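Local atomic coordinates of cell wall surface anchor family protein (Streptococcus agalactiae serogroup V, PDB entry 3TW0), a protein that is a tip pilin of the group B streptococcal pilus that probably helps the bacterium attach to host cells through its magnesium-binding von Willebrand factor A-type domain. Residues 247-252 with 271-276. The protein carries 2 engineered substitutions. Numbering follows the deposited sequence.
Sequences QAAYRV and YIYLYW
Gln247 NE2 reaches Leu274 O at 2.7 Å in a bent bond (142° at the hydrogen), approaching from above the plane of that carbonyl rather than within it. This side-chain link extends an antiparallel beta pairing in which strand 249-251 lies against strand 271-273, away from the parallel sheet of the von Willebrand A-type fold. Gln247 CG is anti to the backbone N (chi1 164°) and the chain runs on extended; its amide passes Tyr273 CB, and NE2 lies over one face of the Tyr275 ring, toward the rim, 3.5 Å from Tyr275 CE1. Just beyond the paired strands, Leu274 N donates to Ala248 O. Tyr250 and Ile272 form the hydrogen-bonded pair, with Tyr250 N to Ile272 O at 2.8 Å and Ile272 N to Tyr250 O at 3.0 Å.

The two faces of the pairing differ. Tyr250 and Ile272 point to the side where Leu85 of strand 84-85 packs, and Leu274 touches Leu85 as well; Met260 of helix 257-263 touches both Tyr250 and Ile272, and within the pairing Leu274 CD2 meets Tyr250 CB at 3.9 Å. Ala249, Arg251, Tyr271 and Tyr273 line the other face. There the Tyr271 ring meets the start of the Arg251 side chain obliquely, Tyr271 CE2 3.7 Å from Arg251 CB, while Ala249 CB makes a CH-pi contact over the Tyr273 ring, 4.1 Å from its centroid and 20° off the normal.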
ATOM      1  N   GLN A 247      -9.824  25.847  -7.682  1.00 36.38           N
ATOM      2  CA  GLN A 247      -9.492  24.649  -8.472  1.00 33.82           C
ATOM      3  C   GLN A 247      -8.363  24.951  -9.448  1.00 32.35           C
ATOM      4  O   GLN A 247      -8.408  25.972 -10.118  1.00 31.72           O
ATOM      5  CB  GLN A 247     -10.733  24.119  -9.216  1.00 33.95           C
ATOM      6  CG  GLN A 247     -10.406  23.135 -10.344  1.00 32.80           C
ATOM      7  CD  GLN A 247     -11.596  22.348 -10.856  1.00 32.07           C
ATOM      8  OE1 GLN A 247     -12.743  22.810 -10.825  1.00 34.29           O
ATOM      9  NE2 GLN A 247     -11.324  21.150 -11.349  1.00 29.37           N
ATOM     10  N   ALA A 248      -7.358  24.073  -9.527  1.00 30.36           N
ATOM     11  CA  ALA A 248      -6.298  24.217 -10.527  1.00 29.29           C
ATOM     12  C   ALA A 248      -6.760  23.866 -11.925  1.00 28.69           C
ATOM     13  O   ALA A 248      -7.745  23.148 -12.112  1.00 29.10           O
ATOM     14  CB  ALA A 248      -5.061  23.402 -10.159  1.00 28.69           C
ATOM     15  N   ALA A 249      -6.043  24.390 -12.907  1.00 27.75           N
ATOM     16  CA  ALA A 249      -6.326  24.123 -14.300  1.00 27.91           C
ATOM     17  C   ALA A 249      -5.028  23.926 -15.098  1.00 27.98           C
ATOM     18  O   ALA A 249      -3.951  24.345 -14.684  1.00 28.84           O
ATOM     19  CB  ALA A 249      -7.168  25.244 -14.888  1.00 27.78           C
ATOM     20  N   TYR A 250      -5.136  23.263 -16.235  1.00 27.73           N
ATOM     21  CA  TYR A 250      -4.009  23.037 -17.120  1.00 27.43           C
ATOM     22  C   TYR A 250      -4.240  23.917 -18.342  1.00 29.16           C
ATOM     23  O   TYR A 250      -5.168  23.670 -19.123  1.00 28.42           O
ATOM     24  CB  TYR A 250      -4.008  21.566 -17.535  1.00 27.22           C
ATOM     25  CG  TYR A 250      -2.915  21.120 -18.478  1.00 24.09           C
ATOM     26  CD1 TYR A 250      -1.727  20.606 -17.989  1.00 21.53           C
ATOM     27  CD2 TYR A 250      -3.098  21.156 -19.849  1.00 25.13           C
ATOM     28  CE1 TYR A 250      -0.736  20.176 -18.831  1.00 23.98           C
ATOM     29  CE2 TYR A 250      -2.101  20.719 -20.720  1.00 24.44           C
ATOM     30  CZ  TYR A 250      -0.921  20.241 -20.199  1.00 25.81           C
ATOM     31  OH  TYR A 250       0.078  19.812 -21.045  1.00 27.78           O
ATOM     32  N   ARG A 251      -3.427  24.962 -18.491  1.00 30.71           N
ATOM     33  CA  ARG A 251      -3.487  25.785 -19.688  1.00 32.62           C
ATOM     34  C   ARG A 251      -2.998  24.962 -20.870  1.00 33.74           C
ATOM     35  O   ARG A 251      -1.910  24.419 -20.831  1.00 33.35           O
ATOM     36  CB  ARG A 251      -2.617  27.037 -19.518  1.00 32.36           C
ATOM     37  CG  ARG A 251      -2.832  28.101 -20.579  1.00 33.31           C
ATOM     38  CD  ARG A 251      -2.057  29.348 -20.210  1.00 34.24           C
ATOM     39  NE  ARG A 251      -2.122  30.355 -21.255  1.00 36.59           N
ATOM     40  CZ  ARG A 251      -2.067  31.661 -21.023  1.00 36.70           C
ATOM     41  NH1 ARG A 251      -1.963  32.124 -19.779  1.00 35.97           N
ATOM     42  NH2 ARG A 251      -2.133  32.505 -22.040  1.00 37.34           N
ATOM     43  N   VAL A 252      -3.795  24.847 -21.924  1.00 36.30           N
ATOM     44  CA  VAL A 252      -3.281  24.148 -23.109  1.00 38.69           C
ATOM     45  C   VAL A 252      -2.606  25.103 -24.106  1.00 40.94           C
ATOM     46  O   VAL A 252      -3.199  26.110 -24.497  1.00 40.81           O
ATOM     47  CB  VAL A 252      -4.309  23.136 -23.749  1.00 38.70           C
ATOM     48  CG1 VAL A 252      -5.731  23.337 -23.220  1.00 37.36           C
ATOM     49  CG2 VAL A 252      -4.235  23.118 -25.271  1.00 37.26           C
ATOM     50  N   TYR A 271      -8.617  26.083 -21.046  1.00 30.93           N
ATOM     51  CA  TYR A 271      -8.121  25.398 -19.847  1.00 29.63           C
ATOM     52  C   TYR A 271      -8.840  24.062 -19.604  1.00 29.06           C
ATOM     53  O   TYR A 271     -10.083  23.982 -19.707  1.00 28.82           O
ATOM     54  CB  TYR A 271      -8.368  26.256 -18.603  1.00 29.52           C
ATOM     55  CG  TYR A 271      -7.516  27.491 -18.488  1.00 30.83           C
ATOM     56  CD1 TYR A 271      -7.988  28.715 -18.962  1.00 32.39           C
ATOM     57  CD2 TYR A 271      -6.247  27.446 -17.903  1.00 30.52           C
ATOM     58  CE1 TYR A 271      -7.239  29.865 -18.861  1.00 33.53           C
ATOM     59  CE2 TYR A 271      -5.473  28.593 -17.794  1.00 33.51           C
ATOM     60  CZ  TYR A 271      -5.985  29.804 -18.284  1.00 35.44           C
ATOM     61  OH  TYR A 271      -5.262  30.959 -18.211  1.00 35.67           O
ATOM     62  N   ILE A 272      -8.062  23.037 -19.247  1.00 27.82           N
ATOM     63  CA  ILE A 272      -8.603  21.781 -18.725  1.00 26.76           C
ATOM     64  C   ILE A 272      -8.580  21.851 -17.200  1.00 26.52           C
ATOM     65  O   ILE A 272      -7.495  21.854 -16.578  1.00 25.93           O
ATOM     66  CB  ILE A 272      -7.780  20.571 -19.193  1.00 27.04           C
ATOM     67  CG1 ILE A 272      -7.693  20.534 -20.726  1.00 24.96           C
ATOM     68  CG2 ILE A 272      -8.372  19.284 -18.644  1.00 26.90           C
ATOM     69  CD1 ILE A 272      -6.749  19.483 -21.227  1.00 25.31           C
ATOM     70  N   TYR A 273      -9.766  21.948 -16.598  1.00 26.08           N
ATOM     71  CA  TYR A 273      -9.870  21.994 -15.142  1.00 25.90           C
ATOM     72  C   TYR A 273      -9.597  20.591 -14.617  1.00 25.32           C
ATOM     73  O   TYR A 273     -10.083  19.607 -15.192  1.00 25.34           O
ATOM     74  CB  TYR A 273     -11.231  22.551 -14.709  1.00 25.97           C
ATOM     75  CG  TYR A 273     -11.256  24.041 -14.933  1.00 30.40           C
ATOM     76  CD1 TYR A 273     -11.576  24.583 -16.202  1.00 33.46           C
ATOM     77  CD2 TYR A 273     -10.872  24.924 -13.910  1.00 31.60           C
ATOM     78  CE1 TYR A 273     -11.557  25.983 -16.425  1.00 34.13           C
ATOM     79  CE2 TYR A 273     -10.849  26.307 -14.118  1.00 34.16           C
ATOM     80  CZ  TYR A 273     -11.192  26.829 -15.377  1.00 35.13           C
ATOM     81  OH  TYR A 273     -11.165  28.196 -15.565  1.00 36.61           O
ATOM     82  N   LEU A 274      -8.798  20.523 -13.550  1.00 24.27           N
ATOM     83  CA  LEU A 274      -8.189  19.287 -13.060  1.00 22.83           C
ATOM     84  C   LEU A 274      -8.943  18.653 -11.884  1.00 22.50           C
ATOM     85  O   LEU A 274      -9.375  19.347 -10.951  1.00 22.53           O
ATOM     86  CB  LEU A 274      -6.724  19.539 -12.685  1.00 23.03           C
ATOM     87  CG  LEU A 274      -5.867  20.067 -13.858  1.00 21.27           C
ATOM     88  CD1 LEU A 274      -4.507  20.400 -13.376  1.00 21.64           C
ATOM     89  CD2 LEU A 274      -5.794  19.076 -15.051  1.00 16.74           C
ATOM     90  N   TYR A 275      -9.106  17.331 -11.973  1.00 21.72           N
ATOM     91  CA  TYR A 275      -9.718  16.503 -10.946  1.00 20.40           C
ATOM     92  C   TYR A 275      -8.748  15.372 -10.631  1.00 19.89           C
ATOM     93  O   TYR A 275      -7.955  14.930 -11.495  1.00 19.42           O
ATOM     94  CB  TYR A 275     -11.050  15.884 -11.450  1.00 21.28           C
ATOM     95  CG  TYR A 275     -12.116  16.903 -11.808  1.00 22.80           C
ATOM     96  CD1 TYR A 275     -11.983  17.700 -12.936  1.00 23.31           C
ATOM     97  CD2 TYR A 275     -13.242  17.070 -11.013  1.00 23.96           C
ATOM     98  CE1 TYR A 275     -12.922  18.648 -13.259  1.00 26.97           C
ATOM     99  CE2 TYR A 275     -14.214  18.027 -11.341  1.00 26.95           C
ATOM    100  CZ  TYR A 275     -14.034  18.799 -12.469  1.00 26.41           C
ATOM    101  OH  TYR A 275     -14.948  19.740 -12.815  1.00 30.64           O
ATOM    102  N   TRP A 276      -8.808  14.895  -9.391  1.00 18.53           N
ATOM    103  CA  TRP A 276      -8.107  13.691  -9.018  1.00 18.13           C
ATOM    104  C   TRP A 276      -8.699  12.579  -9.882  1.00 17.53           C
ATOM    105  O   TRP A 276      -9.896  12.596 -10.175  1.00 16.05           O
ATOM    106  CB  TRP A 276      -8.381  13.396  -7.549  1.00 18.31           C
ATOM    107  CG  TRP A 276      -7.923  14.491  -6.623  1.00 18.94           C
ATOM    108  CD1 TRP A 276      -8.697  15.284  -5.837  1.00 21.09           C
ATOM    109  CD2 TRP A 276      -6.574  14.895  -6.396  1.00 20.83           C
ATOM    110  NE1 TRP A 276      -7.916  16.164  -5.129  1.00 20.46           N
ATOM    111  CE2 TRP A 276      -6.605  15.943  -5.458  1.00 21.43           C
ATOM    112  CE3 TRP A 276      -5.336  14.471  -6.902  1.00 20.19           C
ATOM    113  CZ2 TRP A 276      -5.444  16.568  -5.001  1.00 20.97           C
ATOM    114  CZ3 TRP A 276      -4.189  15.094  -6.451  1.00 22.90           C
ATOM    115  CH2 TRP A 276      -4.252  16.125  -5.502  1.00 22.59           C
TER